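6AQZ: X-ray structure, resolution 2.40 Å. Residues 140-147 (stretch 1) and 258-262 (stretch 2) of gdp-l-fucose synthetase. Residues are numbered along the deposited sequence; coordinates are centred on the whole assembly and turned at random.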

ATOM      1  N   PRO A 140     -19.075  -2.829 -16.256  1.00 74.69           N
ATOM      2  CA  PRO A 140     -19.187  -2.366 -14.863  1.00 73.23           C
ATOM      3  C   PRO A 140     -18.128  -2.876 -13.893  1.00 65.67           C
ATOM      4  O   PRO A 140     -17.716  -4.033 -13.945  1.00 70.69           O
ATOM      5  CB  PRO A 140     -20.585  -2.848 -14.438  1.00 79.77           C
ATOM      6  CG  PRO A 140     -20.931  -3.956 -15.354  1.00 85.01           C
ATOM      7  CD  PRO A 140     -20.000  -3.940 -16.543  1.00 83.45           C
ATOM      8  N   ILE A 141     -17.730  -1.990 -12.986  1.00 54.64           N
ATOM      9  CA  ILE A 141     -16.778  -2.313 -11.937  1.00 57.58           C
ATOM     10  C   ILE A 141     -17.395  -3.297 -10.951  1.00 59.58           C
ATOM     11  O   ILE A 141     -18.505  -3.079 -10.450  1.00 63.98           O
ATOM     12  CB  ILE A 141     -16.368  -1.023 -11.218  1.00 60.26           C
ATOM     13  CG1 ILE A 141     -15.737  -0.052 -12.198  1.00 66.97           C
ATOM     14  CG2 ILE A 141     -15.429  -1.330 -10.074  1.00 54.67           C
ATOM     15  CD1 ILE A 141     -15.553   1.319 -11.577  1.00 72.62           C
ATOM     16  N   THR A 142     -16.686  -4.391 -10.673  1.00 56.57           N
ATOM     17  CA  THR A 142     -17.094  -5.361  -9.662  1.00 53.08           C
ATOM     18  C   THR A 142     -16.026  -5.433  -8.579  1.00 46.48           C
ATOM     19  O   THR A 142     -14.833  -5.267  -8.851  1.00 46.94           O
ATOM     20  CB  THR A 142     -17.297  -6.787 -10.230  1.00 54.66           C
ATOM     21  OG1 THR A 142     -16.190  -7.134 -11.074  1.00 61.62           O
ATOM     22  CG2 THR A 142     -18.612  -6.910 -11.006  1.00 47.60           C
ATOM     23  N   GLU A 143     -16.458  -5.819  -7.379  1.00 38.94           N
ATOM     24  CA  GLU A 143     -15.587  -5.806  -6.209  1.00 42.46           C
ATOM     25  C   GLU A 143     -14.274  -6.569  -6.422  1.00 50.82           C
ATOM     26  O   GLU A 143     -13.229  -6.153  -5.910  1.00 56.92           O
ATOM     27  CB  GLU A 143     -16.355  -6.388  -5.016  1.00 42.42           C
ATOM     28  CG  GLU A 143     -17.567  -5.541  -4.567  1.00 41.02           C
ATOM     29  CD  GLU A 143     -18.845  -5.933  -5.270  1.00 44.48           C
ATOM     30  OE1 GLU A 143     -18.764  -6.448  -6.406  1.00 45.08           O
ATOM     31  OE2 GLU A 143     -19.927  -5.729  -4.693  1.00 45.87           O
ATOM     32  N   GLU A 144     -14.299  -7.662  -7.198  1.00 48.90           N
ATOM     33  CA  GLU A 144     -13.126  -8.518  -7.358  1.00 46.38           C
ATOM     34  C   GLU A 144     -12.008  -7.840  -8.138  1.00 49.71           C
ATOM     35  O   GLU A 144     -10.866  -8.295  -8.075  1.00 56.83           O
ATOM     36  CB  GLU A 144     -13.515  -9.816  -8.082  1.00 46.83           C
ATOM     37  N   LYS A 145     -12.291  -6.740  -8.823  1.00 48.73           N
ATOM     38  CA  LYS A 145     -11.294  -6.041  -9.618  1.00 46.83           C
ATOM     39  C   LYS A 145     -10.494  -4.998  -8.837  1.00 43.90           C
ATOM     40  O   LYS A 145      -9.603  -4.365  -9.415  1.00 41.90           O
ATOM     41  CB  LYS A 145     -11.993  -5.381 -10.797  1.00 50.78           C
ATOM     42  CG  LYS A 145     -12.574  -6.392 -11.751  1.00 61.47           C
ATOM     43  CD  LYS A 145     -13.582  -5.735 -12.662  1.00 73.27           C
ATOM     44  CE  LYS A 145     -13.633  -6.400 -14.016  1.00 78.93           C
ATOM     45  NZ  LYS A 145     -14.657  -5.720 -14.833  1.00 83.85           N
ATOM     46  N   LEU A 146     -10.722  -4.889  -7.530  1.00 44.66           N
ATOM     47  CA  LEU A 146     -10.110  -3.847  -6.707  1.00 44.57           C
ATOM     48  C   LEU A 146      -8.585  -3.728  -6.877  1.00 45.05           C
ATOM     49  O   LEU A 146      -8.063  -2.609  -6.963  1.00 41.15           O
ATOM     50  CB  LEU A 146     -10.473  -4.107  -5.244  1.00 39.64           C
ATOM     51  CG  LEU A 146      -9.860  -3.163  -4.221  1.00 44.74           C
ATOM     52  CD1 LEU A 146     -10.288  -1.707  -4.482  1.00 43.59           C
ATOM     53  CD2 LEU A 146     -10.290  -3.588  -2.837  1.00 45.10           C
ATOM     54  N   HIS A 147      -7.850  -4.851  -6.921  1.00 38.70           N
ATOM     55  CA  HIS A 147      -6.381  -4.793  -6.929  1.00 37.93           C
ATOM     56  C   HIS A 147      -5.779  -5.146  -8.281  1.00 39.71           C
ATOM     57  O   HIS A 147      -4.564  -5.348  -8.378  1.00 41.68           O
ATOM     58  CB  HIS A 147      -5.798  -5.729  -5.866  1.00 35.01           C
ATOM     59  CG  HIS A 147      -6.290  -5.452  -4.482  1.00 37.92           C
ATOM     60  ND1 HIS A 147      -5.784  -4.438  -3.694  1.00 43.80           N
ATOM     61  CD2 HIS A 147      -7.239  -6.066  -3.737  1.00 40.36           C
ATOM     62  CE1 HIS A 147      -6.412  -4.426  -2.532  1.00 43.49           C
ATOM     63  NE2 HIS A 147      -7.304  -5.399  -2.532  1.00 41.88           N
TER
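Stretch 2, residues 258-262: EPIML

A single side-chain-to-backbone hydrogen bond is the one polar link here: the carboxylate of Glu-143 reaches across to the backbone amide of Met-261, with Met-261 N donating to Glu-143 OE2 at 2.9 Å and an N-H...O angle of 171°, almost straight. The acid thus takes up a main-chain donor of the strand, and no main-chain hydrogen bond joins the two stretches.

Stretch 2 comes in extended, Glu-258 and Pro-259 as loop and Ile-260 to Leu-262 as strand. Stretch 1 begins extended, then tightens into a 3-10 segment at Glu-143, marked by the hydrogen bonds from Lys-145 N to Thr-142 O (2.9 Å) and from Leu-146 N to Glu-143 O (3.2 Å). Progress along stretch 2 runs backward along stretch 1: Pro-259 meets Leu-146 and Glu-143, whereas Met-261 meets Glu-143 and Ile-141. The backbones come nearest at Glu-143 and Pro-259, whose CA atoms are still 6.3 Å apart, and the closest contacts across the gap all involve a side chain.

Glu-143 is the most heavily covered residue, with Met-261 next, and its CA-to-CB bond points toward stretch 2. With chi1 m and chi2 p, its chain passes close to the backbone of Pro-259, CG lying 3.1 Å from Pro-259 O, before OE2 arrives at the amide.

Within the strand the side chains alternate: the CA-to-CB bond of Met-261 points toward stretch 1, while those of Ile-260 and Leu-262 point away. The Met-261 methyl CE packs 3.2 Å from Ile-141 O and 4.1 Å from Ile-141 CG2, with chi2 and chi3 both off the usual wells. Separately, at the loop residue Pro-259, Leu-146 CD2 touches Pro-259 CG at 4.4 Å, a looser apolar contact. The rule to read is economical: one acid anchors the strand's amide, with apolar contacts at Ile-141 and Leu-146, and the contact buries 296 Å², both sides summed.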

ATOM      1  N   GLU A 258     -14.848 -10.091   1.590  1.00 44.71           N
ATOM      2  CA  GLU A 258     -14.803  -9.334   0.340  1.00 40.47           C
ATOM      3  C   GLU A 258     -15.615  -8.052   0.488  1.00 47.80           C
ATOM      4  O   GLU A 258     -16.717  -8.085   1.049  1.00 47.68           O
ATOM      5  CB  GLU A 258     -15.392 -10.145  -0.815  1.00 43.67           C
ATOM      6  CG  GLU A 258     -14.775 -11.506  -0.990  1.00 50.07           C
ATOM      7  CD  GLU A 258     -13.301 -11.434  -1.344  1.00 55.99           C
ATOM      8  OE1 GLU A 258     -12.894 -10.472  -2.049  1.00 59.44           O
ATOM      9  OE2 GLU A 258     -12.553 -12.332  -0.890  1.00 56.14           O
ATOM     10  N   PRO A 259     -15.124  -6.917  -0.018  1.00 47.47           N
ATOM     11  CA  PRO A 259     -15.933  -5.688   0.048  1.00 38.98           C
ATOM     12  C   PRO A 259     -17.212  -5.874  -0.739  1.00 39.04           C
ATOM     13  O   PRO A 259     -17.264  -6.647  -1.691  1.00 45.63           O
ATOM     14  CB  PRO A 259     -15.034  -4.622  -0.586  1.00 45.03           C
ATOM     15  CG  PRO A 259     -14.004  -5.383  -1.381  1.00 43.56           C
ATOM     16  CD  PRO A 259     -13.829  -6.712  -0.698  1.00 43.01           C
ATOM     17  N   ILE A 260     -18.270  -5.198  -0.305  1.00 37.10           N
ATOM     18  CA  ILE A 260     -19.547  -5.214  -1.014  1.00 33.47           C
ATOM     19  C   ILE A 260     -19.856  -3.788  -1.429  1.00 41.80           C
ATOM     20  O   ILE A 260     -19.799  -2.870  -0.606  1.00 44.05           O
ATOM     21  CB  ILE A 260     -20.682  -5.814  -0.161  1.00 32.91           C
ATOM     22  CG1 ILE A 260     -21.995  -5.788  -0.930  1.00 38.63           C
ATOM     23  CG2 ILE A 260     -20.857  -5.092   1.176  1.00 32.63           C
ATOM     24  CD1 ILE A 260     -23.143  -6.508  -0.189  1.00 34.61           C
ATOM     25  N   MET A 261     -20.156  -3.596  -2.708  1.00 33.27           N
ATOM     26  CA  MET A 261     -20.479  -2.260  -3.166  1.00 41.00           C
ATOM     27  C   MET A 261     -21.856  -1.790  -2.729  1.00 41.35           C
ATOM     28  O   MET A 261     -22.826  -2.550  -2.713  1.00 38.14           O
ATOM     29  CB  MET A 261     -20.335  -2.173  -4.661  1.00 38.24           C
ATOM     30  CG  MET A 261     -18.880  -2.054  -4.837  1.00 58.37           C
ATOM     31  SD  MET A 261     -18.494  -1.052  -6.204  1.00 62.74           S
ATOM     32  CE  MET A 261     -18.336  -2.430  -7.356  1.00 53.97           C
ATOM     33  N   LEU A 262     -21.918  -0.518  -2.356  1.00 43.34           N
ATOM     34  CA  LEU A 262     -23.173   0.153  -2.032  1.00 41.55           C
ATOM     35  C   LEU A 262     -23.405   1.193  -3.119  1.00 39.71           C
ATOM     36  O   LEU A 262     -22.777   2.255  -3.113  1.00 40.46           O
ATOM     37  CB  LEU A 262     -23.092   0.795  -0.657  1.00 43.36           C
ATOM     38  CG  LEU A 262     -22.611  -0.042   0.539  1.00 42.02           C
ATOM     39  CD1 LEU A 262     -22.779   0.749   1.858  1.00 43.01           C
ATOM     40  CD2 LEU A 262     -23.312  -1.381   0.606  1.00 33.68           C
TER